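Local coordinates for extracellular solute-binding protein, family 1 (Trichodesmium erythraeum IMS101, PDB 6G7N), which binds ferric iron and probably delivers it, as the solute-binding component, to an ABC transporter for iron uptake, at residues F96-R101 / Y254-E259. Sequence-based numbering, arbitrary orientation.
Sequences FGFSKR and YLVSPE. With DAL (D-alanine), chain C.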
ATOM      1  N   PHE A  96      11.444   3.953   3.936  1.00  8.96           N
ATOM      2  CA  PHE A  96      10.556   4.943   4.560  1.00  9.14           C
ATOM      3  C   PHE A  96       9.293   5.064   3.736  1.00  9.08           C
ATOM      4  O   PHE A  96       9.351   5.113   2.512  1.00 10.04           O
ATOM      5  CB  PHE A  96      11.261   6.326   4.578  1.00  9.95           C
ATOM      6  CG  PHE A  96      12.588   6.319   5.296  1.00  9.86           C
ATOM      7  CD1 PHE A  96      13.752   5.931   4.615  1.00 10.77           C
ATOM      8  CD2 PHE A  96      12.688   6.597   6.654  1.00 10.16           C
ATOM      9  CE1 PHE A  96      14.966   5.847   5.271  1.00 11.50           C
ATOM     10  CE2 PHE A  96      13.914   6.492   7.307  1.00 10.80           C
ATOM     11  CZ  PHE A  96      15.030   6.118   6.612  1.00 11.59           C
ATOM     12  N   GLY A  97       8.150   5.201   4.417  1.00  8.99           N
ATOM     13  CA  GLY A  97       6.915   5.527   3.726  1.00  9.51           C
ATOM     14  C   GLY A  97       6.754   7.010   3.441  1.00  8.72           C
ATOM     15  O   GLY A  97       7.046   7.826   4.288  1.00  9.99           O
ATOM     16  N   PHE A  98       6.224   7.292   2.244  1.00  9.12           N
ATOM     17  CA  PHE A  98       5.957   8.660   1.814  1.00  9.62           C
ATOM     18  C   PHE A  98       4.498   8.935   1.488  1.00  9.68           C
ATOM     19  O   PHE A  98       4.086  10.092   1.525  1.00 10.87           O
ATOM     20  CB  PHE A  98       6.861   9.069   0.660  1.00 10.75           C
ATOM     21  CG  PHE A  98       8.323   9.047   1.052  1.00  9.82           C
ATOM     22  CD1 PHE A  98       8.871  10.064   1.810  1.00  9.95           C
ATOM     23  CD2 PHE A  98       9.142   7.994   0.710  1.00 11.37           C
ATOM     24  CE1 PHE A  98      10.193  10.015   2.215  1.00 10.59           C
ATOM     25  CE2 PHE A  98      10.460   7.925   1.137  1.00 11.96           C
ATOM     26  CZ  PHE A  98      10.989   8.944   1.876  1.00 11.61           C
ATOM     27  N   SER A  99       3.695   7.899   1.206  1.00  9.42           N
ATOM     28  CA  SER A  99       2.228   8.026   1.204  1.00  9.55           C
ATOM     29  C   SER A  99       1.668   6.733   1.782  1.00  9.43           C
ATOM     30  O   SER A  99       2.373   5.725   1.858  1.00  9.80           O
ATOM     31  CB  SER A  99       1.627   8.402  -0.157  1.00 11.05           C
ATOM     32  OG  SER A  99       1.778   7.380  -1.100  1.00 11.83           O
ATOM     33  N   LYS A 100       0.401   6.786   2.168  1.00  9.71           N
ATOM     34  CA  LYS A 100      -0.253   5.723   2.899  1.00 10.42           C
ATOM     35  C   LYS A 100      -1.553   5.324   2.218  1.00  9.84           C
ATOM     36  O   LYS A 100      -2.320   6.165   1.748  1.00 10.47           O
ATOM     37  CB  LYS A 100      -0.565   6.255   4.350  1.00 14.43           C
ATOM     38  CG  LYS A 100      -1.377   5.440   5.292  1.00 14.84           C
ATOM     39  CD  LYS A 100      -1.403   6.209   6.605  1.00 14.57           C
ATOM     40  CE  LYS A 100      -2.213   7.500   6.697  1.00 14.60           C
ATOM     41  NZ  LYS A 100      -2.341   7.928   8.113  1.00 14.27           N
ATOM     42  N   ARG A 101      -1.808   4.015   2.224  1.00  9.67           N
ATOM     43  CA  ARG A 101      -3.055   3.422   1.733  1.00  9.46           C
ATOM     44  C   ARG A 101      -3.641   2.565   2.845  1.00  9.51           C
ATOM     45  O   ARG A 101      -2.954   2.116   3.732  1.00 10.72           O
ATOM     46  CB  ARG A 101      -2.838   2.627   0.440  1.00 10.35           C
ATOM     47  CG  ARG A 101      -1.820   1.471   0.526  1.00 10.34           C
ATOM     48  CD  ARG A 101      -0.385   1.837   0.160  1.00 10.26           C
ATOM     49  NE  ARG A 101      -0.215   2.374  -1.176  1.00 10.33           N
ATOM     50  CZ  ARG A 101      -0.324   1.666  -2.312  1.00 10.50           C
ATOM     51  NH1 ARG A 101      -0.243   2.287  -3.468  1.00 11.40           N
ATOM     52  NH2 ARG A 101      -0.544   0.356  -2.298  1.00 11.19           N
ATOM     53  N   TYR A 254      13.138  15.987   0.925  1.00 10.62           N
ATOM     54  CA  TYR A 254      12.198  16.823   0.196  1.00 10.92           C
ATOM     55  C   TYR A 254      10.803  16.201   0.148  1.00 10.62           C
ATOM     56  O   TYR A 254       9.794  16.905   0.269  1.00 10.81           O
ATOM     57  CB  TYR A 254      12.756  17.090  -1.211  1.00 11.59           C
ATOM     58  CG  TYR A 254      11.710  17.658  -2.122  1.00 12.78           C
ATOM     59  CD1 TYR A 254      11.252  18.963  -1.997  1.00 15.66           C
ATOM     60  CD2 TYR A 254      11.079  16.837  -3.067  1.00 14.48           C
ATOM     61  CE1 TYR A 254      10.220  19.432  -2.812  1.00 18.12           C
ATOM     62  CE2 TYR A 254      10.066  17.292  -3.852  1.00 17.25           C
ATOM     63  CZ  TYR A 254       9.628  18.574  -3.723  1.00 17.38           C
ATOM     64  OH  TYR A 254       8.550  18.993  -4.483  1.00 22.37           O
ATOM     65  N   LEU A 255      10.731  14.874   0.008  1.00 10.40           N
ATOM     66  CA  LEU A 255       9.438  14.203  -0.089  1.00 10.55           C
ATOM     67  C   LEU A 255       8.550  14.347   1.133  1.00  9.91           C
ATOM     68  O   LEU A 255       7.330  14.159   1.003  1.00 10.96           O
ATOM     69  CB  LEU A 255       9.605  12.728  -0.429  1.00 11.04           C
ATOM     70  CG  LEU A 255      10.109  12.407  -1.843  1.00 12.82           C
ATOM     71  CD1 LEU A 255      10.287  10.899  -1.956  1.00 14.61           C
ATOM     72  CD2 LEU A 255       9.170  12.906  -2.906  1.00 15.21           C
ATOM     73  N   VAL A 256       9.117  14.657   2.307  1.00  9.82           N
ATOM     74  CA  VAL A 256       8.287  14.864   3.493  1.00 10.48           C
ATOM     75  C   VAL A 256       7.850  16.308   3.676  1.00 10.71           C
ATOM     76  O   VAL A 256       7.107  16.601   4.614  1.00 12.28           O
ATOM     77  CB  VAL A 256       8.889  14.289   4.785  1.00 11.27           C
ATOM     78  CG1 VAL A 256       9.195  12.807   4.610  1.00 13.61           C
ATOM     79  CG2 VAL A 256      10.122  15.040   5.249  1.00 12.66           C
ATOM     80  N   SER A 257       8.298  17.215   2.805  1.00 10.90           N
ATOM     81  CA  SER A 257       7.828  18.588   2.885  1.00 12.15           C
ATOM     82  C   SER A 257       6.311  18.648   2.623  1.00 11.92           C
ATOM     83  O   SER A 257       5.769  17.818   1.891  1.00 12.09           O
ATOM     84  CB  SER A 257       8.583  19.488   1.906  1.00 12.96           C
ATOM     85  OG  SER A 257       8.265  19.187   0.549  1.00 13.58           O
ATOM     86  N   PRO A 258       5.615  19.672   3.145  1.00 13.26           N
ATOM     87  CA  PRO A 258       4.166  19.711   2.908  1.00 14.90           C
ATOM     88  C   PRO A 258       3.778  19.751   1.439  1.00 13.84           C
ATOM     89  O   PRO A 258       2.828  19.091   1.035  1.00 15.38           O
ATOM     90  CB  PRO A 258       3.725  20.944   3.680  1.00 17.23           C
ATOM     91  CG  PRO A 258       4.716  20.990   4.814  1.00 18.92           C
ATOM     92  CD  PRO A 258       6.027  20.629   4.180  1.00 15.50           C
ATOM     93  N   GLU A 259       4.525  20.536   0.675  1.00 14.35           N
ATOM     94  CA  GLU A 259       4.173  20.627  -0.758  1.00 15.45           C
ATOM     95  C   GLU A 259       4.359  19.279  -1.526  1.00 13.77           C
ATOM     96  O   GLU A 259       3.520  18.863  -2.336  1.00 15.80           O
ATOM     97  CB  GLU A 259       4.985  21.771  -1.379  1.00 19.66           C
TER
HETATM   98  N   DAL C 401      -0.867  -0.534  -8.100  0.80 20.99           N
HETATM   99  CA  DAL C 401      -0.280   0.817  -8.388  0.80 22.85           C
HETATM  100  CB  DAL C 401       1.062   0.676  -9.090  0.80 27.91           C
HETATM  101  C   DAL C 401      -0.176   1.684  -7.176  0.80 18.87           C
HETATM  102  O   DAL C 401      -0.712   1.246  -6.138  0.80 16.87           O
HETATM  103  OXT DAL C 401       0.432   2.784  -7.282  0.80 21.78           O
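L255, in the last turn of helix 245-255, brings two carbons to the ring of F98. Its CD1 sits over the ring centre in a CH-pi contact, 4.0 Å from the centroid and only 7° off the ring normal, while its CB touches CD1 of F98 at 3.6 Å. CB of F98 already points toward the helix end, and CG, anti to the carbonyl carbon (chi1 -62°), carries the ring to L255. Next along, V256 comes in at the ring edge, its CG1 near the ring plane and 3.8 Å from CE1 of F98. With an alanine in place of F98, the CD1 methyl of L255 would probably lose the face it lies on, and a gap would be likely to open beside V256. Beyond V256 the chain turns: S257 takes the N-cap position of helix 258-266, its OG weakly bonded to A260 N, and Y254 O accepts from both S257 OG (2.8 Å, in the carbonyl plane) and S257 N. From the second helix, Q261 NE2 bonds to both L255 O and F98 O, adding a polar link beside the apolar one. On the strand side, F98 and S99 both face S234 in a classic beta bulge. Shortly after it, R101 NH1 donates to the D-alanine O at 2.9 Å, nearly straight at 163°, and also pairs with E270. The arrangement is a helix-to-sheet contact of the periplasmic-binding-protein fold, packed where strand 96-108 bends on its way to the ligand pocket.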